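Local coordinates for chitinase A (Pteris ryukyuensis, PDB 4RL3), which probably hydrolyses the glycosidic bonds of chitin, this chain being the family GH18 catalytic domain of a longer protein that also has a LysM domain outside this piece, at residues G14-D19 and N55-P60; T133-I138 and Y166-G171; T228-C233 and Q264-L269. One frame throughout, in Å; residues are numbered along the deposited sequence.

Interaction 1: G14-D19 and N55-P60; sequences GVQFTD and NSVLTP
The methyl CD2 of L58 sits squarely over the F17 ring, 3.9 Å from its centroid and 6° off the ring normal. This is a CH-pi contact to the middle of a face, not to its rim: F17 CE2 is 4.0 Å from L58 CD2, and the other ring atoms lie at much the same range. The same methyl reaches the F17 backbone, 3.8 Å from F17 N. One residue earlier, V57 CG1 meets Q16 CG at 3.6 Å, the two side chains crossing at about a right angle; CG1 is anti to the V57 backbone N (chi1 174°). No direct hydrogen bond joins 14-19 to 55-60. A water does so instead, accepting a hydrogen bond from Q16 NE2 at 2.8 Å and donating one to V57 O at 3.0 Å. The Q16 backbone is pinned separately, its N bonding to D19 OD2 at 2.9 Å. Two loops on the side of the barrel where strand 3-8 ends thus meet through a buried apolar pair and a hydrated outer edge, with F17 packed on A62, V63 and I66 of helix 60-69, V15 on helix 250-254, and I8 of strand 3-8 touching both F17 and L58.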
loop_
_atom_site.group_PDB
_atom_site.type_symbol
_atom_site.label_atom_id
_atom_site.label_comp_id
_atom_site.label_asym_id
_atom_site.label_seq_id
_atom_site.Cartn_x
_atom_site.Cartn_y
_atom_site.Cartn_z
ATOM N N GLY A 14 -6.960 11.384 13.608
ATOM C CA GLY A 14 -8.386 11.274 13.820
ATOM C C GLY A 14 -9.193 10.891 12.606
ATOM O O GLY A 14 -10.404 10.712 12.708
ATOM N N VAL A 15 -8.553 10.748 11.453
ATOM C CA VAL A 15 -9.288 10.370 10.252
ATOM C C VAL A 15 -9.895 8.977 10.430
ATOM O O VAL A 15 -9.320 8.105 11.078
ATOM C CB VAL A 15 -8.402 10.447 8.987
ATOM C CG1 VAL A 15 -7.278 9.405 9.024
ATOM C CG2 VAL A 15 -9.249 10.314 7.719
ATOM N N GLN A 16 -11.080 8.796 9.858
ATOM C CA GLN A 16 -11.813 7.547 9.956
ATOM C C GLN A 16 -12.127 7.039 8.553
ATOM O O GLN A 16 -12.096 7.808 7.580
ATOM C CB GLN A 16 -13.096 7.775 10.752
ATOM C CG GLN A 16 -12.822 8.259 12.171
ATOM C CD GLN A 16 -14.082 8.480 12.970
ATOM O OE1 GLN A 16 -14.553 9.620 13.104
ATOM N NE2 GLN A 16 -14.655 7.402 13.485
ATOM N N PHE A 17 -12.401 5.738 8.447
ATOM C CA PHE A 17 -12.831 5.140 7.178
ATOM C C PHE A 17 -14.036 5.931 6.673
ATOM O O PHE A 17 -14.172 6.182 5.480
ATOM C CB PHE A 17 -13.272 3.673 7.332
ATOM C CG PHE A 17 -12.203 2.715 7.836
ATOM C CD1 PHE A 17 -10.992 2.588 7.181
ATOM C CD2 PHE A 17 -12.456 1.884 8.918
ATOM C CE1 PHE A 17 -10.026 1.691 7.618
ATOM C CE2 PHE A 17 -11.503 0.974 9.368
ATOM C CZ PHE A 17 -10.279 0.886 8.716
ATOM N N THR A 18 -14.920 6.309 7.601
ATOM C CA THR A 18 -16.168 6.985 7.252
ATOM C C THR A 18 -16.014 8.403 6.669
ATOM O O THR A 18 -16.971 8.937 6.083
ATOM C CB THR A 18 -17.108 7.053 8.487
ATOM O OG1 THR A 18 -16.437 7.706 9.562
ATOM C CG2 THR A 18 -17.541 5.657 8.930
ATOM N N ASP A 19 -14.831 8.996 6.804
ATOM C CA ASP A 19 -14.513 10.281 6.175
ATOM C C ASP A 19 -14.212 10.156 4.678
ATOM O O ASP A 19 -14.226 11.156 3.959
ATOM C CB ASP A 19 -13.300 10.924 6.849
ATOM C CG ASP A 19 -13.560 11.308 8.288
ATOM O OD1 ASP A 19 -14.650 11.831 8.593
ATOM O OD2 ASP A 19 -12.675 11.110 9.112
ATOM N N ASN A 55 -5.243 2.727 16.043
ATOM C CA ASN A 55 -6.184 1.621 16.225
ATOM C C ASN A 55 -7.220 1.838 17.326
ATOM O O ASN A 55 -8.181 1.065 17.421
ATOM C CB ASN A 55 -5.451 0.294 16.449
ATOM C CG ASN A 55 -4.665 0.259 17.752
ATOM O OD1 ASN A 55 -3.989 1.221 18.111
ATOM N ND2 ASN A 55 -4.727 -0.865 18.442
ATOM N N SER A 56 -7.046 2.872 18.148
ATOM C CA SER A 56 -8.113 3.272 19.067
ATOM C C SER A 56 -9.311 3.862 18.315
ATOM O O SER A 56 -10.434 3.863 18.837
ATOM C CB SER A 56 -7.606 4.274 20.093
ATOM O OG SER A 56 -7.242 5.497 19.493
ATOM N N VAL A 57 -9.053 4.348 17.093
ATOM C CA VAL A 57 -10.080 4.908 16.203
ATOM C C VAL A 57 -10.445 3.902 15.117
ATOM O O VAL A 57 -11.623 3.599 14.907
ATOM C CB VAL A 57 -9.594 6.240 15.582
ATOM C CG1 VAL A 57 -10.575 6.760 14.544
ATOM C CG2 VAL A 57 -9.382 7.264 16.692
ATOM N N LEU A 58 -9.422 3.381 14.442
ATOM C CA LEU A 58 -9.587 2.379 13.393
ATOM C C LEU A 58 -9.502 1.008 14.044
ATOM O O LEU A 58 -8.502 0.298 13.956
ATOM C CB LEU A 58 -8.539 2.574 12.287
ATOM C CG LEU A 58 -8.568 3.980 11.658
ATOM C CD1 LEU A 58 -7.385 4.261 10.741
ATOM C CD2 LEU A 58 -9.864 4.233 10.905
ATOM N N THR A 59 -10.566 0.678 14.756
ATOM C CA THR A 59 -10.663 -0.520 15.582
ATOM C C THR A 59 -11.144 -1.703 14.755
ATOM O O THR A 59 -11.607 -1.537 13.643
ATOM C CB THR A 59 -11.731 -0.314 16.667
ATOM O OG1 THR A 59 -12.972 -0.011 16.020
ATOM C CG2 THR A 59 -11.353 0.827 17.610
ATOM N N PRO A 60 -11.076 -2.921 15.322
ATOM C CA PRO A 60 -11.696 -4.043 14.636
ATOM C C PRO A 60 -13.184 -3.795 14.341
ATOM O O PRO A 60 -13.655 -4.143 13.262
ATOM C CB PRO A 60 -11.467 -5.207 15.606
ATOM C CG PRO A 60 -10.221 -4.827 16.337
ATOM C CD PRO A 60 -10.351 -3.352 16.530
HETATM O O HOH W 1 -13.675 4.770 13.128
#

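Interaction 2: T133-I138 and Y166-G171; sequences TFVSCI and YTALFG
F134 turns the edge of its ring toward a face of Y166 in an edge-to-face pair, with planes at 73° and centroids 5.6 Å apart. The approach is off-centre: F134 CE2 stands over one face of the tyrosine ring, offset toward the rim, while F134 CZ comes to 4.0 Å from Y166 CZ and lies 3.8 Å from Y166 OH. Beside this pair, L169 packs its CD2 3.6 Å from I138 CG2, the two side chains crossing at about a right angle. V135 grips the same helix by both methyls, CG2 lying 3.8 Å from L169 N and 3.9 Å from A168 CB, and CG1 standing near L169 CA. The short helix axes approach to 9.4 Å and cross at -40°, and the backbones come nearest at V135 and L169, whose CA atoms are 5.2 Å apart. Helices 131-147 and 163-173 follow successive parallel strands, 118-123 and 153-156, as neighbours in a TIM barrel. No hydrogen bond crosses the contact, so its cohesion is apolar and aromatic. The polar end of Y166 is satisfied elsewhere, by Y123 O at the end of strand 118-123, the strand at the heart of the DxxDxDxE signature that in GH18 enzymes bears the catalytic acid, probably so here; Y166 therefore links the apolar contact between the helices to the backbone of that strand by one hydrogen bond.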
loop_
_atom_site.group_PDB
_atom_site.type_symbol
_atom_site.label_atom_id
_atom_site.label_comp_id
_atom_site.label_asym_id
_atom_site.label_seq_id
_atom_site.Cartn_x
_atom_site.Cartn_y
_atom_site.Cartn_z
ATOM N N THR A 133 18.042 -11.779 1.197
ATOM C CA THR A 133 17.395 -12.053 2.475
ATOM C C THR A 133 16.014 -11.413 2.526
ATOM O O THR A 133 15.047 -12.068 2.887
ATOM C CB THR A 133 18.260 -11.602 3.658
ATOM O OG1 THR A 133 19.432 -12.428 3.716
ATOM C CG2 THR A 133 17.493 -11.704 4.968
ATOM N N PHE A 134 15.926 -10.143 2.135
ATOM C CA PHE A 134 14.641 -9.447 2.082
ATOM C C PHE A 134 13.640 -10.173 1.180
ATOM O O PHE A 134 12.505 -10.423 1.574
ATOM C CB PHE A 134 14.826 -7.999 1.609
ATOM C CG PHE A 134 13.538 -7.253 1.392
ATOM C CD1 PHE A 134 12.731 -6.914 2.464
ATOM C CD2 PHE A 134 13.126 -6.900 0.113
ATOM C CE1 PHE A 134 11.547 -6.234 2.267
ATOM C CE2 PHE A 134 11.944 -6.195 -0.094
ATOM C CZ PHE A 134 11.145 -5.885 0.988
ATOM N N VAL A 135 14.071 -10.524 -0.023
ATOM C CA VAL A 135 13.182 -11.152 -0.980
ATOM C C VAL A 135 12.685 -12.506 -0.463
ATOM O O VAL A 135 11.504 -12.832 -0.581
ATOM C CB VAL A 135 13.866 -11.286 -2.365
ATOM C CG1 VAL A 135 13.067 -12.179 -3.297
ATOM C CG2 VAL A 135 14.096 -9.908 -2.988
ATOM N N SER A 136 13.584 -13.298 0.106
ATOM C CA SER A 136 13.201 -14.583 0.667
ATOM C C SER A 136 12.163 -14.427 1.782
ATOM O O SER A 136 11.164 -15.130 1.809
ATOM C CB SER A 136 14.433 -15.296 1.216
ATOM O OG SER A 136 14.087 -16.590 1.688
ATOM N N CYS A 137 12.408 -13.491 2.693
ATOM C CA CYS A 137 11.480 -13.264 3.808
ATOM C C CYS A 137 10.084 -12.889 3.309
ATOM O O CYS A 137 9.081 -13.476 3.718
ATOM C CB CYS A 137 11.991 -12.145 4.725
ATOM S SG CYS A 137 13.348 -12.644 5.807
ATOM N N ILE A 138 10.019 -11.898 2.437
ATOM C CA ILE A 138 8.726 -11.384 1.996
ATOM C C ILE A 138 8.018 -12.362 1.058
ATOM O O ILE A 138 6.798 -12.555 1.157
ATOM C CB ILE A 138 8.868 -10.010 1.308
ATOM C CG1 ILE A 138 9.430 -8.971 2.287
ATOM C CG2 ILE A 138 7.539 -9.546 0.719
ATOM C CD1 ILE A 138 8.626 -8.769 3.545
ATOM N N TYR A 166 12.577 -4.520 -4.983
ATOM C CA TYR A 166 11.210 -4.872 -5.350
ATOM C C TYR A 166 11.064 -5.525 -6.722
ATOM O O TYR A 166 10.173 -6.348 -6.911
ATOM C CB TYR A 166 10.282 -3.680 -5.180
ATOM C CG TYR A 166 9.955 -3.419 -3.724
ATOM C CD1 TYR A 166 8.927 -4.117 -3.088
ATOM C CD2 TYR A 166 10.690 -2.510 -2.973
ATOM C CE1 TYR A 166 8.629 -3.896 -1.757
ATOM C CE2 TYR A 166 10.400 -2.291 -1.640
ATOM C CZ TYR A 166 9.371 -2.986 -1.037
ATOM O OH TYR A 166 9.071 -2.761 0.296
ATOM N N THR A 167 11.924 -5.181 -7.686
ATOM C CA THR A 167 11.873 -5.911 -8.957
ATOM C C THR A 167 12.308 -7.371 -8.786
ATOM O O THR A 167 11.762 -8.271 -9.426
ATOM C CB THR A 167 12.697 -5.251 -10.084
ATOM O OG1 THR A 167 14.075 -5.129 -9.691
ATOM C CG2 THR A 167 12.111 -3.893 -10.473
ATOM N N ALA A 168 13.296 -7.611 -7.925
ATOM C CA ALA A 168 13.715 -8.976 -7.620
ATOM C C ALA A 168 12.553 -9.735 -6.987
ATOM O O ALA A 168 12.252 -10.866 -7.369
ATOM C CB ALA A 168 14.919 -8.981 -6.693
ATOM N N LEU A 169 11.892 -9.091 -6.027
ATOM C CA LEU A 169 10.738 -9.685 -5.359
ATOM C C LEU A 169 9.610 -9.974 -6.350
ATOM O O LEU A 169 9.097 -11.090 -6.399
ATOM C CB LEU A 169 10.239 -8.765 -4.242
ATOM C CG LEU A 169 8.968 -9.164 -3.486
ATOM C CD1 LEU A 169 9.070 -10.565 -2.878
ATOM C CD2 LEU A 169 8.648 -8.110 -2.430
ATOM N N PHE A 170 9.234 -8.983 -7.163
ATOM C CA PHE A 170 8.124 -9.174 -8.091
ATOM C C PHE A 170 8.415 -10.220 -9.168
ATOM O O PHE A 170 7.555 -11.033 -9.498
ATOM C CB PHE A 170 7.706 -7.855 -8.757
ATOM C CG PHE A 170 6.474 -7.991 -9.610
ATOM C CD1 PHE A 170 5.210 -7.996 -9.034
ATOM C CD2 PHE A 170 6.575 -8.163 -10.982
ATOM C CE1 PHE A 170 4.069 -8.150 -9.807
ATOM C CE2 PHE A 170 5.438 -8.330 -11.751
ATOM C CZ PHE A 170 4.186 -8.311 -11.172
ATOM N N GLY A 171 9.627 -10.189 -9.714
ATOM C CA GLY A 171 9.997 -11.091 -10.802
ATOM C C GLY A 171 9.980 -12.548 -10.378
ATOM O O GLY A 171 9.795 -13.442 -11.208
#

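Interaction 3: T228-C233 and Q264-L269; sequences TVLSAC and QQAQTL
The L230 CB leaves the backbone toward helix 264-269, and the two methyls of the side chain go to different neighbours. CD1 lies across the Q265 side chain, the two meeting at about a right angle, with L230 CD1 3.6 Å from Q265 OE1 and 3.9 Å from Q265 CB. The other methyl turns to the backbone of the next residue, L230 CD2 being 3.7 Å from A266 CA and 4.0 Å from A266 CB, an approach consistent with the small side chain of A266. From the opposite helix L269 answers in kind. Its CG is anti to the backbone N (chi1 180°), and a chi2 of 160° carries CD1 on, to 3.3 Å from L230 O and 3.8 Å from C233 CB. A methyl so near a carbonyl oxygen marks tight packing, but no hydrogen bond crosses between the segments. Helix 264-269 has a polar side too, where T268 OG1 donates to Q264 OE1 at 3.0 Å, in the carbonyl plane and on a lone pair. The short axes run 5° from parallel and approach to 10.7 Å, a spacing consistent with contact through leucine side chains instead of close backbones. Helix 226-238 follows strand 215-218, and helix 261-271 comes after strand 244-248 and the short helix 250-254; the two strands are parallel and pair with each other. Beneath the contact L230 touches F217 of strand 215-218 and A266 touches F4 of strand 3-8, while L242 of the loop leading into strand 244-248 packs on C233 and L269.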
loop_
_atom_site.group_PDB
_atom_site.type_symbol
_atom_site.label_atom_id
_atom_site.label_comp_id
_atom_site.label_asym_id
_atom_site.label_seq_id
_atom_site.Cartn_x
_atom_site.Cartn_y
_atom_site.Cartn_z
ATOM N N THR A 228 -3.428 16.872 -12.334
ATOM C CA THR A 228 -2.581 16.496 -13.465
ATOM C C THR A 228 -2.491 14.977 -13.595
ATOM O O THR A 228 -2.600 14.418 -14.689
ATOM C CB THR A 228 -1.193 17.119 -13.301
ATOM O OG1 THR A 228 -1.333 18.542 -13.341
ATOM C CG2 THR A 228 -0.234 16.655 -14.402
ATOM N N VAL A 229 -2.306 14.305 -12.470
ATOM C CA VAL A 229 -2.300 12.850 -12.487
ATOM C C VAL A 229 -3.628 12.287 -12.994
ATOM O O VAL A 229 -3.647 11.330 -13.775
ATOM C CB VAL A 229 -1.980 12.270 -11.095
ATOM C CG1 VAL A 229 -2.105 10.752 -11.114
ATOM C CG2 VAL A 229 -0.587 12.688 -10.662
ATOM N N LEU A 230 -4.743 12.879 -12.561
ATOM C CA LEU A 230 -6.050 12.412 -13.000
ATOM C C LEU A 230 -6.220 12.560 -14.515
ATOM O O LEU A 230 -6.780 11.682 -15.167
ATOM C CB LEU A 230 -7.179 13.093 -12.209
ATOM C CG LEU A 230 -7.262 12.601 -10.758
ATOM C CD1 LEU A 230 -7.978 13.595 -9.857
ATOM C CD2 LEU A 230 -7.904 11.228 -10.691
ATOM N N SER A 231 -5.680 13.642 -15.073
ATOM C CA SER A 231 -5.661 13.816 -16.525
ATOM C C SER A 231 -4.862 12.713 -17.235
ATOM O O SER A 231 -5.332 12.122 -18.208
ATOM C CB SER A 231 -5.122 15.198 -16.883
ATOM O OG SER A 231 -6.019 16.207 -16.472
ATOM N N ALA A 232 -3.678 12.411 -16.720
ATOM C CA ALA A 232 -2.878 11.302 -17.246
ATOM C C ALA A 232 -3.612 9.975 -17.133
ATOM O O ALA A 232 -3.557 9.141 -18.027
ATOM C CB ALA A 232 -1.548 11.216 -16.512
ATOM N N CYS A 233 -4.302 9.775 -16.015
ATOM C CA CYS A 233 -5.044 8.548 -15.792
ATOM C C CYS A 233 -6.172 8.363 -16.811
ATOM O O CYS A 233 -6.490 7.246 -17.184
ATOM C CB CYS A 233 -5.597 8.504 -14.371
ATOM S SG CYS A 233 -4.352 8.103 -13.127
ATOM N N GLN A 264 -12.723 11.153 -4.656
ATOM C CA GLN A 264 -13.968 11.031 -5.410
ATOM C C GLN A 264 -13.716 11.046 -6.912
ATOM O O GLN A 264 -14.239 10.202 -7.653
ATOM C CB GLN A 264 -14.918 12.156 -5.009
ATOM C CG GLN A 264 -16.203 12.221 -5.822
ATOM C CD GLN A 264 -16.074 13.075 -7.069
ATOM O OE1 GLN A 264 -16.361 12.629 -8.191
ATOM N NE2 GLN A 264 -15.613 14.281 -6.893
ATOM N N GLN A 265 -12.935 12.017 -7.351
ATOM C CA GLN A 265 -12.602 12.124 -8.760
ATOM C C GLN A 265 -11.929 10.870 -9.296
ATOM O O GLN A 265 -12.255 10.427 -10.387
ATOM C CB GLN A 265 -11.734 13.338 -9.016
ATOM C CG GLN A 265 -12.514 14.630 -8.902
ATOM C CD GLN A 265 -11.621 15.814 -9.129
ATOM O OE1 GLN A 265 -10.827 15.807 -10.073
ATOM N NE2 GLN A 265 -11.723 16.829 -8.275
ATOM N N ALA A 266 -11.010 10.295 -8.524
ATOM C CA ALA A 266 -10.331 9.084 -8.954
ATOM C C ALA A 266 -11.295 7.927 -9.166
ATOM O O ALA A 266 -11.191 7.188 -10.158
ATOM C CB ALA A 266 -9.264 8.697 -7.957
ATOM N N GLN A 267 -12.244 7.766 -8.254
ATOM C CA GLN A 267 -13.208 6.682 -8.350
ATOM C C GLN A 267 -14.208 6.918 -9.473
ATOM O O GLN A 267 -14.609 5.975 -10.159
ATOM C CB GLN A 267 -13.924 6.473 -7.015
ATOM C CG GLN A 267 -12.982 5.996 -5.925
ATOM C CD GLN A 267 -13.635 5.971 -4.575
ATOM O OE1 GLN A 267 -14.381 5.043 -4.268
ATOM N NE2 GLN A 267 -13.352 6.980 -3.751
ATOM N N THR A 268 -14.612 8.173 -9.657
ATOM C CA THR A 268 -15.497 8.521 -10.759
ATOM C C THR A 268 -14.812 8.221 -12.092
ATOM O O THR A 268 -15.440 7.652 -12.996
ATOM C CB THR A 268 -15.956 9.982 -10.633
ATOM O OG1 THR A 268 -16.881 10.051 -9.547
ATOM C CG2 THR A 268 -16.639 10.502 -11.903
ATOM N N LEU A 269 -13.526 8.539 -12.191
ATOM C CA LEU A 269 -12.780 8.254 -13.427
ATOM C C LEU A 269 -12.777 6.753 -13.715
ATOM O O LEU A 269 -12.973 6.331 -14.854
ATOM C CB LEU A 269 -11.351 8.793 -13.332
ATOM C CG LEU A 269 -10.410 8.587 -14.527
ATOM C CD1 LEU A 269 -9.287 9.592 -14.429
ATOM C CD2 LEU A 269 -9.835 7.180 -14.616
#

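How the interactions relate
The three contacts lie around one TIM barrel, in series along the chain and without touching. Interactions 1 and 2 sit on opposite sides of the chain's centre, their centres 31 Å apart; interactions 2 and 3 are also opposed, again 31 Å between centres. Interactions 1 and 3 are the closest pair, their nearest atoms about 9 Å apart, and F260, just ahead of helix 261-271, packs on V15 and D19. Two contacts join neighbouring barrel helices, whereas interaction 1 joins loops at the C-terminal ends of the strands, the side on which TIM-barrel active sites lie. The side chain of Y166 in interaction 2 is about 11 Å from a bound magnesium ion.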